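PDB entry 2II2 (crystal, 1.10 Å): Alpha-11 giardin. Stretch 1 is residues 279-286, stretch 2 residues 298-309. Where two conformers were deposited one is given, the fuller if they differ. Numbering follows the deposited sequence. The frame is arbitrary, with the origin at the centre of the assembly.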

# COMPACT_ATOMS: atom_id res chain seq x y z
N VAL A 279 -16.29 -5.24 -9.44
CA VAL A 279 -15.39 -6.19 -10.01
C VAL A 279 -14.08 -5.44 -10.23
O VAL A 279 -14.04 -4.46 -10.99
CB VAL A 279 -15.93 -6.78 -11.34
CG1 VAL A 279 -14.95 -7.77 -11.91
CG2 VAL A 279 -17.30 -7.47 -11.11
N MET A 280 -13.00 -5.86 -9.56
CA MET A 280 -11.75 -5.10 -9.64
C MET A 280 -11.27 -4.90 -11.07
O MET A 280 -10.86 -3.81 -11.43
CB MET A 280 -10.67 -5.75 -8.78
CG MET A 280 -9.46 -4.87 -8.54
SD MET A 280 -8.34 -5.68 -7.35
CE MET A 280 -6.86 -4.69 -7.60
N ARG A 281 -11.30 -5.96 -11.87
CA ARG A 281 -10.90 -5.84 -13.26
C ARG A 281 -11.73 -4.78 -13.99
O ARG A 281 -11.18 -3.95 -14.70
CB ARG A 281 -11.02 -7.20 -13.96
CG ARG A 281 -10.81 -7.14 -15.47
CD ARG A 281 -11.04 -8.49 -16.17
NE ARG A 281 -10.07 -9.50 -15.77
CZ ARG A 281 -10.37 -10.70 -15.29
NH1 ARG A 281 -11.63 -11.08 -15.15
NH2 ARG A 281 -9.39 -11.53 -14.97
N ASP A 282 -13.04 -4.84 -13.82
CA ASP A 282 -13.92 -3.90 -14.52
C ASP A 282 -13.70 -2.45 -14.06
O ASP A 282 -13.77 -1.51 -14.85
CB ASP A 282 -15.40 -4.28 -14.32
CG ASP A 282 -15.74 -5.69 -14.84
OD1 ASP A 282 -14.94 -6.29 -15.60
OD2 ASP A 282 -16.82 -6.18 -14.47
N ASP A 283 -13.44 -2.27 -12.77
CA ASP A 283 -13.25 -0.93 -12.24
C ASP A 283 -11.90 -0.32 -12.63
O ASP A 283 -11.80 0.89 -12.86
CB ASP A 283 -13.43 -0.91 -10.74
CG ASP A 283 -14.88 -1.01 -10.31
OD1 ASP A 283 -15.78 -1.15 -11.18
OD2 ASP A 283 -15.11 -0.94 -9.09
N ILE A 284 -10.87 -1.14 -12.76
CA ILE A 284 -9.61 -0.64 -13.29
C ILE A 284 -9.83 -0.12 -14.72
O ILE A 284 -9.39 0.98 -15.07
CB ILE A 284 -8.52 -1.74 -13.23
CG1 ILE A 284 -8.09 -2.00 -11.76
CG2 ILE A 284 -7.32 -1.32 -14.05
CD1 ILE A 284 -7.34 -3.32 -11.51
N LEU A 285 -10.54 -0.91 -15.52
CA LEU A 285 -10.85 -0.54 -16.90
C LEU A 285 -11.65 0.75 -16.97
O LEU A 285 -11.36 1.64 -17.79
CB LEU A 285 -11.63 -1.68 -17.59
CG LEU A 285 -10.85 -2.93 -18.02
CD1 LEU A 285 -11.78 -4.09 -18.39
CD2 LEU A 285 -9.91 -2.62 -19.17
N SER A 286 -12.67 0.86 -16.11
CA SER A 286 -13.55 2.03 -16.14
C SER A 286 -12.88 3.28 -15.61
O SER A 286 -13.03 4.36 -16.18
CB SER A 286 -14.81 1.77 -15.31
OG SER A 286 -15.59 0.75 -15.88
N PHE A 298 -1.19 3.41 -17.87
CA PHE A 298 -1.27 2.92 -16.50
C PHE A 298 -2.28 1.79 -16.36
O PHE A 298 -2.00 0.79 -15.70
CB PHE A 298 -1.61 4.04 -15.50
CG PHE A 298 -1.82 3.50 -14.12
CD1 PHE A 298 -0.73 3.01 -13.37
CD2 PHE A 298 -3.09 3.32 -13.60
CE1 PHE A 298 -0.91 2.44 -12.15
CE2 PHE A 298 -3.28 2.73 -12.35
CZ PHE A 298 -2.18 2.27 -11.64
N ARG A 299 -3.48 1.96 -16.94
CA ARG A 299 -4.51 0.92 -16.82
C ARG A 299 -4.00 -0.46 -17.23
O ARG A 299 -4.22 -1.45 -16.52
CB ARG A 299 -5.73 1.33 -17.65
CG ARG A 299 -6.87 0.33 -17.76
CD ARG A 299 -7.93 0.86 -18.74
NE ARG A 299 -7.47 0.80 -20.12
CZ ARG A 299 -7.08 1.84 -20.83
NH1 ARG A 299 -7.10 3.07 -20.32
NH2 ARG A 299 -6.68 1.68 -22.10
N ASP A 300 -3.33 -0.52 -18.37
CA ASP A 300 -2.82 -1.78 -18.85
C ASP A 300 -1.71 -2.35 -17.98
O ASP A 300 -1.66 -3.55 -17.73
CB ASP A 300 -2.36 -1.64 -20.30
CG ASP A 300 -3.53 -1.50 -21.26
OD1 ASP A 300 -4.62 -2.06 -21.00
OD2 ASP A 300 -3.37 -0.82 -22.29
N ALA A 301 -0.85 -1.47 -17.47
CA ALA A 301 0.16 -1.92 -16.52
C ALA A 301 -0.48 -2.49 -15.27
O ALA A 301 -0.02 -3.51 -14.75
CB ALA A 301 1.09 -0.77 -16.16
N CYS A 302 -1.49 -1.79 -14.77
CA CYS A 302 -2.18 -2.18 -13.55
C CYS A 302 -2.85 -3.55 -13.73
O CYS A 302 -2.69 -4.43 -12.89
CB CYS A 302 -3.20 -1.09 -13.21
SG CYS A 302 -4.09 -1.36 -11.66
N LEU A 303 -3.60 -3.73 -14.82
CA LEU A 303 -4.21 -5.03 -15.09
C LEU A 303 -3.17 -6.16 -15.16
O LEU A 303 -3.36 -7.27 -14.63
CB LEU A 303 -5.03 -4.97 -16.37
CG LEU A 303 -6.29 -4.11 -16.33
CD1 LEU A 303 -6.78 -3.94 -17.76
CD2 LEU A 303 -7.41 -4.67 -15.44
N MET A 304 -2.07 -5.88 -15.85
CA MET A 304 -1.00 -6.86 -15.96
C MET A 304 -0.46 -7.22 -14.59
O MET A 304 -0.30 -8.42 -14.30
CB MET A 304 0.09 -6.35 -16.92
CG MET A 304 1.29 -7.28 -17.09
SD MET A 304 2.53 -7.18 -15.76
CE MET A 304 3.06 -5.46 -15.92
N PHE A 305 -0.14 -6.24 -13.76
CA PHE A 305 0.46 -6.57 -12.48
C PHE A 305 -0.50 -7.36 -11.57
O PHE A 305 -0.05 -8.19 -10.77
CB PHE A 305 0.97 -5.33 -11.76
CG PHE A 305 2.34 -4.88 -12.18
CD1 PHE A 305 2.55 -3.58 -12.68
CD2 PHE A 305 3.45 -5.71 -12.02
CE1 PHE A 305 3.83 -3.16 -13.05
CE2 PHE A 305 4.73 -5.32 -12.40
CZ PHE A 305 4.92 -4.01 -12.91
N TRP A 306 -1.80 -7.13 -11.70
CA TRP A 306 -2.77 -7.83 -10.88
C TRP A 306 -3.26 -9.11 -11.52
O TRP A 306 -4.09 -9.80 -10.93
CB TRP A 306 -3.97 -6.92 -10.60
CG TRP A 306 -3.70 -5.90 -9.57
CD1 TRP A 306 -3.56 -4.54 -9.75
CD2 TRP A 306 -3.53 -6.14 -8.17
NE1 TRP A 306 -3.30 -3.94 -8.55
CE2 TRP A 306 -3.25 -4.90 -7.57
CE3 TRP A 306 -3.57 -7.29 -7.37
CZ2 TRP A 306 -3.03 -4.78 -6.19
CZ3 TRP A 306 -3.35 -7.17 -6.01
CH2 TRP A 306 -3.07 -5.93 -5.44
N LYS A 307 -2.75 -9.45 -12.71
CA LYS A 307 -3.18 -10.70 -13.39
C LYS A 307 -4.67 -10.67 -13.69
O LYS A 307 -5.37 -11.69 -13.58
CB LYS A 307 -2.74 -11.98 -12.65
CG LYS A 307 -1.24 -12.10 -12.59
CD LYS A 307 -0.82 -13.46 -12.07
CE LYS A 307 0.68 -13.60 -12.13
NZ LYS A 307 1.11 -14.89 -11.52
N LEU A 308 -5.13 -9.50 -14.11
CA LEU A 308 -6.53 -9.29 -14.46
C LEU A 308 -6.70 -8.89 -15.93
O LEU A 308 -7.77 -8.39 -16.31
CB LEU A 308 -7.12 -8.21 -13.56
CG LEU A 308 -7.18 -8.49 -12.06
CD1 LEU A 308 -7.66 -7.23 -11.32
CD2 LEU A 308 -8.08 -9.70 -11.76
N ALA A 309 -5.63 -9.03 -16.72
CA ALA A 309 -5.62 -8.63 -18.13
C ALA A 309 -6.39 -9.62 -18.96
O ALA A 309 -7.10 -9.23 -19.88
CB ALA A 309 -4.18 -8.48 -18.65
O HOH W 1 -6.86 -12.66 -15.62

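Two nearly antiparallel helices, their axes 9.6 Å apart at closest approach and 164° between directions, pack through a small apolar core that is closed at one end by a single arginine-to-backbone hydrogen bond. The contact covers 517 Å² summed over both sides, and M280, I284, C302, L303, W306 and L308 are buried. I284 is the hub: its CB points toward the other stretch, with CG2 3.6 Å from L303 CD2, and CD1 3.8 Å from C302 SG and 3.9 Å from L308 CD1. A branched apolar residue suits this buried place, leaving no polar side-chain group without a partner. One turn earlier, M280 runs out fully extended, all three chi angles t; its unbranched chain carries a methyl to the indole, CE 3.6 Å from the centroid of the W306 five-membered ring, 9° off the normal, a CH-pi contact over the face.

The polar chemistry gathers where stretch 2 leaves its helix. K307 takes a positive phi in a Schellman motif, and L308 then turns its side chain toward the core, CD1 4.1 Å from M280 CG. Arginine suits the exposed edge: R281 NE donates to L308 O at 2.6 Å, while water 1 bridges R281 NH2, weakly, to K307 O. L285 CD2 meets L303 CD1 at 3.7 Å, and R299 CG packs 3.7 Å from I284 O.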